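Local coordinates for protein beta-L-arabinobiosidase (Bacteroides thetaiotaomicron, PDB 5MQR) that probably hydrolyses glycosidic bonds in plant pectin as a beta-L-arabinobiosidase, and may also have exo-alpha-sialidase activity, at residues W72-L80 and V389-I400. Residues are numbered along the deposited sequence; the frame is centred on the assembly and turned at random.
Sequences WTYNHQPML and VSYSVNKEDMWI
His-76, Lys-395 and Ser-392 meet where two blades of the beta-propeller pack together: strand 74-83, at the border of a four-stranded blade, packs against the hairpin of strands 387-393 and 397-403, which pairs on to strand 52-57. Lys-395 lays its extended chain across one face of the imidazole, a CH-pi contact with CD 3.7 Å from the centroid of the His-76 ring and displaced toward its rim. At the ring edge, ND1 of His-76 and OG of Ser-392 share a hydrogen bond of 2.9 Å. With CG anti to the backbone N (chi1 -162°), the ring lies between the Lys-395 chain on one face and Ser-392 at its edge. Replacing His-76 by an alanine removes the ring, which would probably leave the Ser-392 hydroxyl without this mate and the Lys-395 methylenes free to shift. Beyond the ring, the ammonium of Lys-395 runs on to Tyr-364 and to a salt bridge with Glu-98, which also accepts from the hydroxyl of Tyr-74.

Asn-75 holds the turn with backbone and side chain together. Its N donates to Lys-395 O, nearly straight at 164°. Its ND2 reaches Glu-396 O at 2.9 Å and, within its own segment, Trp-72 O, so the amide is fixed by two carbonyls. The turn that carries Lys-395 O and Glu-396 O contains a classic beta bulge, in which Glu-396 and Asp-397 both give their N-H to Val-393 O.

Farther along, the contact turns apolar. Selenomethionine Met-398 bends at chi2 and chi3, bringing its SE beside the Asn-75 backbone and its methyl CE against the Pro-78 ring, 3.6 Å from Pro-78 CB. At the far end two methyls meet, CD1 of Leu-80 lying 3.8 Å from CD1 of Ile-400.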
# COMPACT_ATOMS: atom_id res chain seq x y z
N TRP A 72 20.84 -3.66 38.87
CA TRP A 72 19.83 -4.71 39.01
C TRP A 72 19.65 -5.41 37.64
O TRP A 72 19.59 -4.74 36.60
CB TRP A 72 18.53 -4.11 39.54
CG TRP A 72 18.62 -3.61 40.95
CD1 TRP A 72 19.72 -3.14 41.58
CD2 TRP A 72 17.55 -3.50 41.89
NE1 TRP A 72 19.43 -2.77 42.86
CE2 TRP A 72 18.10 -2.98 43.08
CE3 TRP A 72 16.20 -3.82 41.87
CZ2 TRP A 72 17.33 -2.78 44.23
CZ3 TRP A 72 15.45 -3.63 43.01
CH2 TRP A 72 16.01 -3.11 44.17
N THR A 73 19.62 -6.75 37.65
CA THR A 73 19.62 -7.53 36.41
C THR A 73 18.34 -8.33 36.12
O THR A 73 18.29 -8.99 35.09
CB THR A 73 20.82 -8.49 36.34
OG1 THR A 73 20.69 -9.49 37.34
CG2 THR A 73 22.13 -7.70 36.54
N TYR A 74 17.35 -8.27 37.01
CA TYR A 74 15.98 -8.66 36.71
C TYR A 74 15.17 -7.39 36.49
O TYR A 74 14.94 -6.65 37.43
CB TYR A 74 15.35 -9.49 37.84
CG TYR A 74 13.89 -9.83 37.58
CD1 TYR A 74 13.55 -10.90 36.77
CD2 TYR A 74 12.86 -9.07 38.13
CE1 TYR A 74 12.23 -11.22 36.52
CE2 TYR A 74 11.53 -9.38 37.89
CZ TYR A 74 11.22 -10.45 37.08
OH TYR A 74 9.91 -10.76 36.83
N ASN A 75 14.76 -7.17 35.24
CA ASN A 75 14.01 -5.99 34.85
C ASN A 75 12.91 -6.46 33.90
O ASN A 75 13.21 -7.11 32.90
CB ASN A 75 14.93 -4.98 34.15
CG ASN A 75 16.14 -4.55 34.99
OD1 ASN A 75 16.01 -3.74 35.92
ND2 ASN A 75 17.33 -5.10 34.67
N HIS A 76 11.64 -6.14 34.20
CA HIS A 76 10.50 -6.75 33.48
C HIS A 76 9.23 -5.91 33.60
O HIS A 76 9.19 -4.92 34.33
CB HIS A 76 10.28 -8.15 34.05
CG HIS A 76 9.46 -9.06 33.20
ND1 HIS A 76 9.52 -9.09 31.82
CD2 HIS A 76 8.60 -10.05 33.55
CE1 HIS A 76 8.73 -10.03 31.37
NE2 HIS A 76 8.16 -10.63 32.40
N GLN A 77 8.21 -6.30 32.82
CA GLN A 77 6.84 -5.81 32.97
C GLN A 77 6.71 -4.31 32.78
O GLN A 77 6.36 -3.57 33.72
CB GLN A 77 6.29 -6.23 34.33
CG GLN A 77 4.79 -6.04 34.45
CD GLN A 77 4.08 -7.31 34.81
OE1 GLN A 77 3.13 -7.71 34.11
NE2 GLN A 77 4.55 -7.98 35.86
N PRO A 78 7.02 -3.84 31.55
CA PRO A 78 6.90 -2.42 31.31
C PRO A 78 5.46 -1.96 31.14
O PRO A 78 4.60 -2.74 30.73
CB PRO A 78 7.71 -2.20 30.02
CG PRO A 78 7.63 -3.50 29.31
CD PRO A 78 7.57 -4.55 30.39
N MSE A 79 5.23 -0.69 31.48
CA MSE A 79 3.98 0.03 31.23
C MSE A 79 4.34 1.28 30.48
O MSE A 79 5.47 1.78 30.58
CB MSE A 79 3.26 0.42 32.51
CG MSE A 79 3.03 -0.77 33.44
SE MSE A 79 1.58 -1.89 32.74
CE MSE A 79 2.36 -3.67 33.14
N LEU A 80 3.39 1.80 29.71
CA LEU A 80 3.63 2.97 28.86
C LEU A 80 2.46 3.95 28.83
O LEU A 80 1.29 3.54 28.74
CB LEU A 80 3.96 2.49 27.45
CG LEU A 80 4.51 3.50 26.43
CD1 LEU A 80 5.91 3.97 26.78
CD2 LEU A 80 4.50 2.82 25.07
N VAL A 389 5.35 0.37 21.47
CA VAL A 389 5.12 -0.76 22.34
C VAL A 389 6.37 -1.00 23.17
O VAL A 389 7.47 -1.11 22.62
CB VAL A 389 4.81 -2.06 21.55
CG1 VAL A 389 4.50 -3.20 22.51
CG2 VAL A 389 3.60 -1.86 20.64
N SER A 390 6.16 -1.11 24.48
CA SER A 390 7.19 -1.48 25.43
C SER A 390 7.23 -3.00 25.61
O SER A 390 6.23 -3.69 25.43
CB SER A 390 6.96 -0.77 26.76
OG SER A 390 5.84 -1.29 27.48
N TYR A 391 8.41 -3.52 25.96
CA TYR A 391 8.65 -4.95 26.22
C TYR A 391 10.05 -5.13 26.86
O TYR A 391 10.87 -4.22 26.82
CB TYR A 391 8.56 -5.78 24.94
CG TYR A 391 9.45 -5.34 23.80
CD1 TYR A 391 9.07 -4.30 22.96
CD2 TYR A 391 10.65 -6.01 23.51
CE1 TYR A 391 9.87 -3.90 21.90
CE2 TYR A 391 11.46 -5.60 22.44
CZ TYR A 391 11.06 -4.53 21.64
OH TYR A 391 11.83 -4.10 20.56
N SER A 392 10.28 -6.27 27.49
CA SER A 392 11.60 -6.58 28.01
C SER A 392 12.19 -7.62 27.10
O SER A 392 11.49 -8.25 26.31
CB SER A 392 11.53 -7.07 29.46
OG SER A 392 11.16 -8.44 29.57
N VAL A 393 13.50 -7.78 27.18
CA VAL A 393 14.16 -8.89 26.51
C VAL A 393 14.84 -9.69 27.60
O VAL A 393 15.64 -9.14 28.36
CB VAL A 393 15.15 -8.44 25.44
CG1 VAL A 393 16.02 -9.61 24.96
CG2 VAL A 393 14.40 -7.80 24.27
N ASN A 394 14.51 -10.98 27.66
CA ASN A 394 15.04 -11.92 28.68
C ASN A 394 14.68 -11.56 30.12
O ASN A 394 15.32 -12.07 31.03
CB ASN A 394 16.57 -12.04 28.58
CG ASN A 394 17.04 -12.49 27.23
OD1 ASN A 394 16.43 -13.34 26.60
ND2 ASN A 394 18.14 -11.94 26.78
N LYS A 395 13.69 -10.70 30.35
CA LYS A 395 13.48 -10.10 31.69
C LYS A 395 14.77 -9.49 32.24
O LYS A 395 15.06 -9.56 33.44
CB LYS A 395 12.93 -11.10 32.69
CG LYS A 395 11.85 -12.01 32.13
CD LYS A 395 11.04 -12.63 33.27
CE LYS A 395 10.00 -13.59 32.71
NZ LYS A 395 9.35 -14.45 33.74
N GLU A 396 15.52 -8.84 31.35
CA GLU A 396 16.87 -8.33 31.68
C GLU A 396 17.09 -6.91 31.17
O GLU A 396 17.53 -6.03 31.91
CB GLU A 396 17.92 -9.27 31.10
CG GLU A 396 19.36 -8.89 31.44
CD GLU A 396 20.35 -10.02 31.16
OE1 GLU A 396 20.38 -10.98 31.96
OE2 GLU A 396 21.09 -9.95 30.15
N ASP A 397 16.84 -6.72 29.88
CA ASP A 397 17.01 -5.43 29.22
C ASP A 397 15.63 -4.87 28.86
O ASP A 397 14.76 -5.61 28.43
CB ASP A 397 17.87 -5.60 27.96
CG ASP A 397 19.25 -6.12 28.26
OD1 ASP A 397 19.79 -5.72 29.31
OD2 ASP A 397 19.83 -6.91 27.45
N MSE A 398 15.45 -3.55 29.01
CA MSE A 398 14.19 -2.87 28.69
C MSE A 398 14.31 -2.24 27.33
O MSE A 398 15.33 -1.59 27.00
CB MSE A 398 13.78 -1.85 29.76
CG MSE A 398 13.77 -2.37 31.19
SE MSE A 398 12.80 -4.06 31.33
CE MSE A 398 11.03 -3.37 30.82
N TRP A 399 13.28 -2.45 26.52
CA TRP A 399 13.23 -1.98 25.14
C TRP A 399 11.91 -1.25 24.84
O TRP A 399 10.90 -1.40 25.55
CB TRP A 399 13.31 -3.18 24.18
CG TRP A 399 14.62 -3.81 24.07
CD1 TRP A 399 15.20 -4.66 24.95
CD2 TRP A 399 15.53 -3.69 22.97
NE1 TRP A 399 16.40 -5.10 24.47
CE2 TRP A 399 16.65 -4.50 23.27
CE3 TRP A 399 15.50 -2.98 21.77
CZ2 TRP A 399 17.74 -4.60 22.43
CZ3 TRP A 399 16.60 -3.07 20.92
CH2 TRP A 399 17.71 -3.88 21.25
N ILE A 400 11.93 -0.49 23.75
CA ILE A 400 10.72 0.03 23.13
C ILE A 400 10.83 -0.17 21.60
O ILE A 400 11.91 -0.22 21.06
CB ILE A 400 10.45 1.52 23.54
CG1 ILE A 400 8.95 1.86 23.46
CG2 ILE A 400 11.29 2.52 22.71
CD1 ILE A 400 8.57 3.19 24.12